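Putative glycosyltransferase (GalT1) (Streptococcus parasanguinis FW213, PDB 5HEA) probably transfers a sugar from a nucleotide-activated donor, this chain being its C-terminal part with a GT-A type glycosyltransferase domain. Local coordinates at residues A[26-31]-A[56-61]; A[18-23]-A[49-54]. All coordinates share one frame; numbering follows the deposited sequence.

Contact 1 of 2, residues A[26-31]-A[56-61]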
loop_
_atom_site.group_PDB
_atom_site.type_symbol
_atom_site.label_atom_id
_atom_site.label_comp_id
_atom_site.label_asym_id
_atom_site.label_seq_id
_atom_site.Cartn_x
_atom_site.Cartn_y
_atom_site.Cartn_z
ATOM N N SER A 26 -26.391 -12.181 32.238
ATOM C CA SER A 26 -26.250 -13.589 32.638
ATOM C C SER A 26 -24.983 -13.850 33.472
ATOM O O SER A 26 -24.983 -14.722 34.340
ATOM C CB SER A 26 -26.325 -14.529 31.428
ATOM O OG SER A 26 -25.105 -14.544 30.712
ATOM N N LEU A 27 -23.924 -13.077 33.238
ATOM C CA LEU A 27 -22.687 -13.221 34.015
ATOM C C LEU A 27 -22.755 -12.615 35.416
ATOM O O LEU A 27 -22.281 -13.209 36.386
ATOM C CB LEU A 27 -21.492 -12.604 33.268
ATOM C CG LEU A 27 -21.081 -13.263 31.952
ATOM C CD1 LEU A 27 -19.929 -12.484 31.284
ATOM C CD2 LEU A 27 -20.669 -14.686 32.211
ATOM N N LEU A 28 -23.315 -11.417 35.523
ATOM C CA LEU A 28 -23.466 -10.780 36.826
ATOM C C LEU A 28 -24.392 -11.566 37.765
ATOM O O LEU A 28 -24.287 -11.440 38.984
ATOM C CB LEU A 28 -23.950 -9.343 36.661
ATOM C CG LEU A 28 -22.942 -8.417 35.974
ATOM C CD1 LEU A 28 -23.485 -6.989 35.882
ATOM C CD2 LEU A 28 -21.608 -8.447 36.713
ATOM N N ARG A 29 -25.280 -12.384 37.199
ATOM C CA ARG A 29 -26.141 -13.262 37.993
ATOM C C ARG A 29 -25.487 -14.582 38.413
ATOM O O ARG A 29 -26.188 -15.500 38.838
ATOM C CB ARG A 29 -27.423 -13.598 37.226
ATOM C CG ARG A 29 -28.398 -12.437 37.082
ATOM C CD ARG A 29 -29.709 -12.918 36.483
ATOM N NE ARG A 29 -29.510 -13.714 35.270
ATOM C CZ ARG A 29 -29.796 -13.293 34.037
ATOM N NH1 ARG A 29 -30.307 -12.080 33.848
ATOM N NH2 ARG A 29 -29.582 -14.087 32.995
ATOM N N GLN A 30 -24.166 -14.696 38.291
ATOM C CA GLN A 30 -23.497 -15.952 38.641
ATOM C C GLN A 30 -23.577 -16.234 40.135
ATOM O O GLN A 30 -23.357 -15.342 40.952
ATOM C CB GLN A 30 -22.031 -15.952 38.195
ATOM C CG GLN A 30 -21.853 -16.180 36.718
ATOM C CD GLN A 30 -22.564 -17.430 36.249
ATOM O OE1 GLN A 30 -22.192 -18.550 36.623
ATOM N NE2 GLN A 30 -23.602 -17.252 35.437
ATOM N N THR A 31 -23.880 -17.484 40.480
ATOM C CA THR A 31 -23.883 -17.923 41.875
ATOM C C THR A 31 -22.472 -17.919 42.463
ATOM O O THR A 31 -22.295 -17.759 43.673
ATOM C CB THR A 31 -24.506 -19.333 42.027
ATOM O OG1 THR A 31 -23.760 -20.274 41.254
ATOM C CG2 THR A 31 -25.932 -19.336 41.531
ATOM N N ALA A 56 -19.862 -1.202 33.543
ATOM C CA ALA A 56 -18.718 -0.974 34.427
ATOM C C ALA A 56 -19.080 -0.049 35.595
ATOM O O ALA A 56 -18.534 -0.174 36.691
ATOM C CB ALA A 56 -17.546 -0.385 33.641
ATOM N N LYS A 57 -19.998 0.881 35.351
ATOM C CA LYS A 57 -20.388 1.841 36.379
ATOM C C LYS A 57 -21.221 1.217 37.497
ATOM O O LYS A 57 -21.259 1.749 38.600
ATOM C CB LYS A 57 -21.135 3.026 35.760
ATOM C CG LYS A 57 -20.267 3.897 34.871
ATOM C CD LYS A 57 -21.077 4.961 34.146
ATOM C CE LYS A 57 -20.163 5.806 33.256
ATOM N NZ LYS A 57 -20.901 6.844 32.485
ATOM N N ILE A 58 -21.880 0.093 37.226
ATOM C CA ILE A 58 -22.777 -0.493 38.227
ATOM C C ILE A 58 -22.286 -1.794 38.877
ATOM O O ILE A 58 -22.952 -2.344 39.748
ATOM C CB ILE A 58 -24.221 -0.669 37.687
ATOM C CG1 ILE A 58 -24.231 -1.473 36.387
ATOM C CG2 ILE A 58 -24.888 0.692 37.485
ATOM C CD1 ILE A 58 -24.484 -2.959 36.579
ATOM N N ASP A 59 -21.126 -2.283 38.460
ATOM C CA ASP A 59 -20.556 -3.476 39.078
ATOM C C ASP A 59 -19.048 -3.414 38.958
ATOM O O ASP A 59 -18.502 -3.408 37.849
ATOM C CB ASP A 59 -21.101 -4.752 38.426
ATOM C CG ASP A 59 -20.868 -6.000 39.279
ATOM O OD1 ASP A 59 -19.735 -6.206 39.767
ATOM O OD2 ASP A 59 -21.829 -6.779 39.471
ATOM N N ASN A 60 -18.369 -3.368 40.102
ATOM C CA ASN A 60 -16.925 -3.174 40.106
ATOM C C ASN A 60 -16.107 -4.427 39.781
ATOM O O ASN A 60 -14.877 -4.384 39.775
ATOM C CB ASN A 60 -16.456 -2.525 41.416
ATOM C CG ASN A 60 -16.567 -3.451 42.609
ATOM O OD1 ASN A 60 -17.167 -4.521 42.534
ATOM N ND2 ASN A 60 -15.992 -3.032 43.728
ATOM N N ARG A 61 -16.788 -5.534 39.495
ATOM C CA ARG A 61 -16.098 -6.739 39.031
ATOM C C ARG A 61 -15.801 -6.620 37.534
ATOM O O ARG A 61 -15.016 -7.388 36.981
ATOM C CB ARG A 61 -16.918 -7.998 39.353
ATOM C CG ARG A 61 -16.952 -8.317 40.857
ATOM C CD ARG A 61 -17.943 -9.428 41.215
ATOM N NE ARG A 61 -19.315 -9.066 40.878
ATOM C CZ ARG A 61 -20.368 -9.865 41.035
ATOM N NH1 ARG A 61 -20.222 -11.093 41.521
ATOM N NH2 ARG A 61 -21.575 -9.438 40.694
HETATM O O HOH W 1 -22.811 -12.686 40.672
#
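Leu-28, at the C-terminal end of helix 20-28, meets the carboxylate of Asp-59, in segment 56-61. The two side chains come at each other from opposite directions. The CD2 methyl of Leu-28 makes the nearest approach, 3.2 Å from OD2 of Asp-59, and sits over one face of the carboxylate. CD1 of Leu-28 also lies beside Asp-59 and reaches CD1 of Ile-58 at 4.2 Å. Asp-59 has its CG anti to the backbone N (chi1 -163°), and its carboxylate is tied to its own segment. OD1 accepts the backbone N of Arg-61 through its anti lone pair, which forms an Asx turn. Its syn lone pair takes NE of Arg-61. The second oxygen, OD2, receives NH2 of Arg-61 at 2.9 Å, also on its syn side, in a nearly straight salt bridge (175°). Arg-61 thus grips the carboxylate side-on with NE and NH2. A bend at chi3 (-62°) turns the guanidinium back to Asp-59. NH2 also comes obliquely to within 3.8 Å of the backbone O of Leu-28. One water links the segments. It donates to O of Leu-28 at 2.6 Å and to O of Gln-30 at 2.7 Å. The bonds to Arg-61 hold the carboxylate in the guanidinium plane, and the leucine methyl packs on its face. Arg-61 probably neutralises much of the charge of Asp-59. Its NH1 holds the carbonyl of Lys-33 and the water, and the water in turn bonds the carbonyls of Leu-28 and Gln-30 where helix 20-28 ends.

Contact 2 of 2, residues A[18-23]-A[49-54]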
loop_
_atom_site.group_PDB
_atom_site.type_symbol
_atom_site.label_atom_id
_atom_site.label_comp_id
_atom_site.label_asym_id
_atom_site.label_seq_id
_atom_site.Cartn_x
_atom_site.Cartn_y
_atom_site.Cartn_z
ATOM N N LYS A 18 -26.468 -5.726 19.950
ATOM C CA LYS A 18 -27.757 -6.400 20.098
ATOM C C LYS A 18 -27.718 -7.493 21.161
ATOM O O LYS A 18 -28.751 -7.859 21.713
ATOM C CB LYS A 18 -28.215 -6.991 18.760
ATOM C CG LYS A 18 -28.541 -5.948 17.697
ATOM C CD LYS A 18 -29.109 -6.588 16.436
ATOM C CE LYS A 18 -28.058 -7.407 15.701
ATOM N NZ LYS A 18 -28.615 -8.072 14.489
ATOM N N TYR A 19 -26.526 -8.002 21.461
ATOM C CA TYR A 19 -26.411 -9.199 22.296
ATOM C C TYR A 19 -25.653 -9.007 23.603
ATOM O O TYR A 19 -25.707 -9.861 24.491
ATOM C CB TYR A 19 -25.742 -10.303 21.488
ATOM C CG TYR A 19 -26.419 -10.530 20.160
ATOM C CD1 TYR A 19 -27.718 -11.022 20.097
ATOM C CD2 TYR A 19 -25.764 -10.243 18.969
ATOM C CE1 TYR A 19 -28.346 -11.231 18.882
ATOM C CE2 TYR A 19 -26.381 -10.448 17.754
ATOM C CZ TYR A 19 -27.666 -10.945 17.714
ATOM O OH TYR A 19 -28.268 -11.148 16.495
ATOM N N LEU A 20 -24.956 -7.885 23.723
ATOM C CA LEU A 20 -24.040 -7.680 24.843
ATOM C C LEU A 20 -24.734 -7.622 26.209
ATOM O O LEU A 20 -24.236 -8.191 27.194
ATOM C CB LEU A 20 -23.189 -6.427 24.602
ATOM C CG LEU A 20 -22.046 -6.146 25.579
ATOM C CD1 LEU A 20 -21.063 -7.307 25.658
ATOM C CD2 LEU A 20 -21.319 -4.870 25.153
ATOM N N LYS A 21 -25.879 -6.946 26.286
ATOM C CA LYS A 21 -26.577 -6.810 27.570
ATOM C C LYS A 21 -27.050 -8.173 28.093
ATOM O O LYS A 21 -26.938 -8.470 29.281
ATOM C CB LYS A 21 -27.775 -5.834 27.470
ATOM C CG LYS A 21 -27.409 -4.371 27.169
ATOM C CD LYS A 21 -28.583 -3.403 27.428
ATOM C CE LYS A 21 -29.453 -3.172 26.188
ATOM N NZ LYS A 21 -30.691 -2.358 26.489
ATOM N N ARG A 22 -27.582 -9.000 27.200
ATOM C CA ARG A 22 -27.984 -10.350 27.575
ATOM C C ARG A 22 -26.787 -11.144 28.123
ATOM O O ARG A 22 -26.894 -11.802 29.162
ATOM C CB ARG A 22 -28.617 -11.074 26.386
ATOM C CG ARG A 22 -29.164 -12.450 26.729
ATOM C CD ARG A 22 -29.712 -13.124 25.490
ATOM N NE ARG A 22 -28.673 -13.301 24.476
ATOM C CZ ARG A 22 -28.916 -13.639 23.216
ATOM N NH1 ARG A 22 -30.164 -13.832 22.804
ATOM N NH2 ARG A 22 -27.917 -13.790 22.368
ATOM N N CYS A 23 -25.647 -11.048 27.447
ATOM C CA CYS A 23 -24.439 -11.730 27.916
ATOM C C CYS A 23 -24.055 -11.264 29.318
ATOM O O CYS A 23 -23.940 -12.068 30.246
ATOM C CB CYS A 23 -23.278 -11.498 26.947
ATOM S SG CYS A 23 -21.705 -12.221 27.519
ATOM N N SER A 49 -19.278 -0.135 22.924
ATOM C CA SER A 49 -18.354 0.526 23.849
ATOM C C SER A 49 -19.101 1.259 24.962
ATOM O O SER A 49 -18.685 1.247 26.116
ATOM C CB SER A 49 -17.465 1.520 23.100
ATOM O OG SER A 49 -18.232 2.620 22.639
ATOM N N ILE A 50 -20.213 1.892 24.604
ATOM C CA ILE A 50 -21.012 2.656 25.557
ATOM C C ILE A 50 -21.767 1.706 26.485
ATOM O O ILE A 50 -21.911 1.968 27.679
ATOM C CB ILE A 50 -21.979 3.630 24.814
ATOM C CG1 ILE A 50 -21.358 5.027 24.692
ATOM C CG2 ILE A 50 -23.309 3.765 25.531
ATOM C CD1 ILE A 50 -19.959 5.058 24.159
ATOM N N ILE A 51 -22.228 0.584 25.941
ATOM C CA ILE A 51 -22.835 -0.453 26.774
ATOM C C ILE A 51 -21.816 -0.997 27.787
ATOM O O ILE A 51 -22.147 -1.193 28.948
ATOM C CB ILE A 51 -23.447 -1.582 25.913
ATOM C CG1 ILE A 51 -24.686 -1.045 25.180
ATOM C CG2 ILE A 51 -23.788 -2.818 26.775
ATOM C CD1 ILE A 51 -25.106 -1.858 23.970
ATOM N N CYS A 52 -20.572 -1.207 27.356
ATOM C CA CYS A 52 -19.522 -1.659 28.271
ATOM C C CYS A 52 -19.321 -0.677 29.429
ATOM O O CYS A 52 -19.228 -1.083 30.594
ATOM C CB CYS A 52 -18.199 -1.848 27.528
ATOM S SG CYS A 52 -18.166 -3.301 26.413
ATOM N N GLU A 53 -19.244 0.610 29.098
ATOM C CA GLU A 53 -19.038 1.660 30.100
ATOM C C GLU A 53 -20.166 1.714 31.120
ATOM O O GLU A 53 -19.923 1.859 32.316
ATOM C CB GLU A 53 -18.871 3.028 29.430
ATOM C CG GLU A 53 -17.544 3.208 28.711
ATOM C CD GLU A 53 -16.361 3.246 29.669
ATOM O OE1 GLU A 53 -16.572 3.502 30.872
ATOM O OE2 GLU A 53 -15.216 3.013 29.223
ATOM N N GLU A 54 -21.399 1.593 30.640
ATOM C CA GLU A 54 -22.563 1.642 31.519
ATOM C C GLU A 54 -22.569 0.486 32.511
ATOM O O GLU A 54 -22.891 0.686 33.674
ATOM C CB GLU A 54 -23.857 1.657 30.711
ATOM C CG GLU A 54 -24.054 2.926 29.898
ATOM C CD GLU A 54 -25.318 2.886 29.051
ATOM O OE1 GLU A 54 -25.804 1.771 28.749
ATOM O OE2 GLU A 54 -25.828 3.971 28.690
#
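Helices 20-28 and 48-58 face each other here, and their backbones come nearest at Lys-21 and Ile-51, with CA atoms 7.4 Å apart. Leu-20 and Ile-51 make the main contact between them. Both send their side chains toward the opposite helix, and the two slide past each other in opposite directions. The CD2 methyl of Leu-20 lies 3.6 Å from CG2 of Ile-51, and CG of Leu-20 is 3.9 Å from the same methyl. Leu-20 carries its CG anti to the backbone N (chi1 -172°), which extends the branch toward Ile-51. Its CD2 also meets SG of Cys-52, at 3.7 Å. One methyl thus packs against two consecutive residues of helix 48-58. Ile-51 offers the CG2 branch to this contact. That methyl also receives the aliphatic part of Lys-21, whose CG lies 4.0 Å away. The lysine and isoleucine side chains cross at about a right angle. Lys-21 bends further out at chi3 (-91°), and its NZ remains 6.8 Å from OE1 of Glu-54, a separation too long for a salt bridge. The interface itself is apolar: Leu-20, Ile-51 and Cys-52 are buried, while Lys-21 is exposed at its border. Both helices pack on the parallel part of the central sheet. Val-13 of strand 7-13 touches both Leu-20 and Cys-52, and Cys-52 also packs on Leu-39 of strand 35-41 and Ile-64 of strand 62-66. Around helix 48-58, Ser-49 and Ile-50 pack on Arg-272 of a second subunit, and Glu-53 packs on Tyr-279 of that subunit.

In the fold
Contacts 1 and 2 join the same pair of helices, 20-28 and 48-58, at two places along their length. Their centres lie about 12 Å apart. Contact 2 is the buried, apolar one, and contact 1 the surface one toward their C-terminal ends. The two helices follow strands 7-13 and 35-41, which pair in parallel, as in the Rossmann-like half of a GT-A fold. Contact 2 rests on these strands and lies near a second subunit. No other chain touches contact 1. Their centres are about 22 Å (contact 1) and about 21 Å (contact 2) from the chain centre. Contact 2 is helix packing, while contact 1 adds a salt-bridged turn and a water. No active-site residue is identified at either.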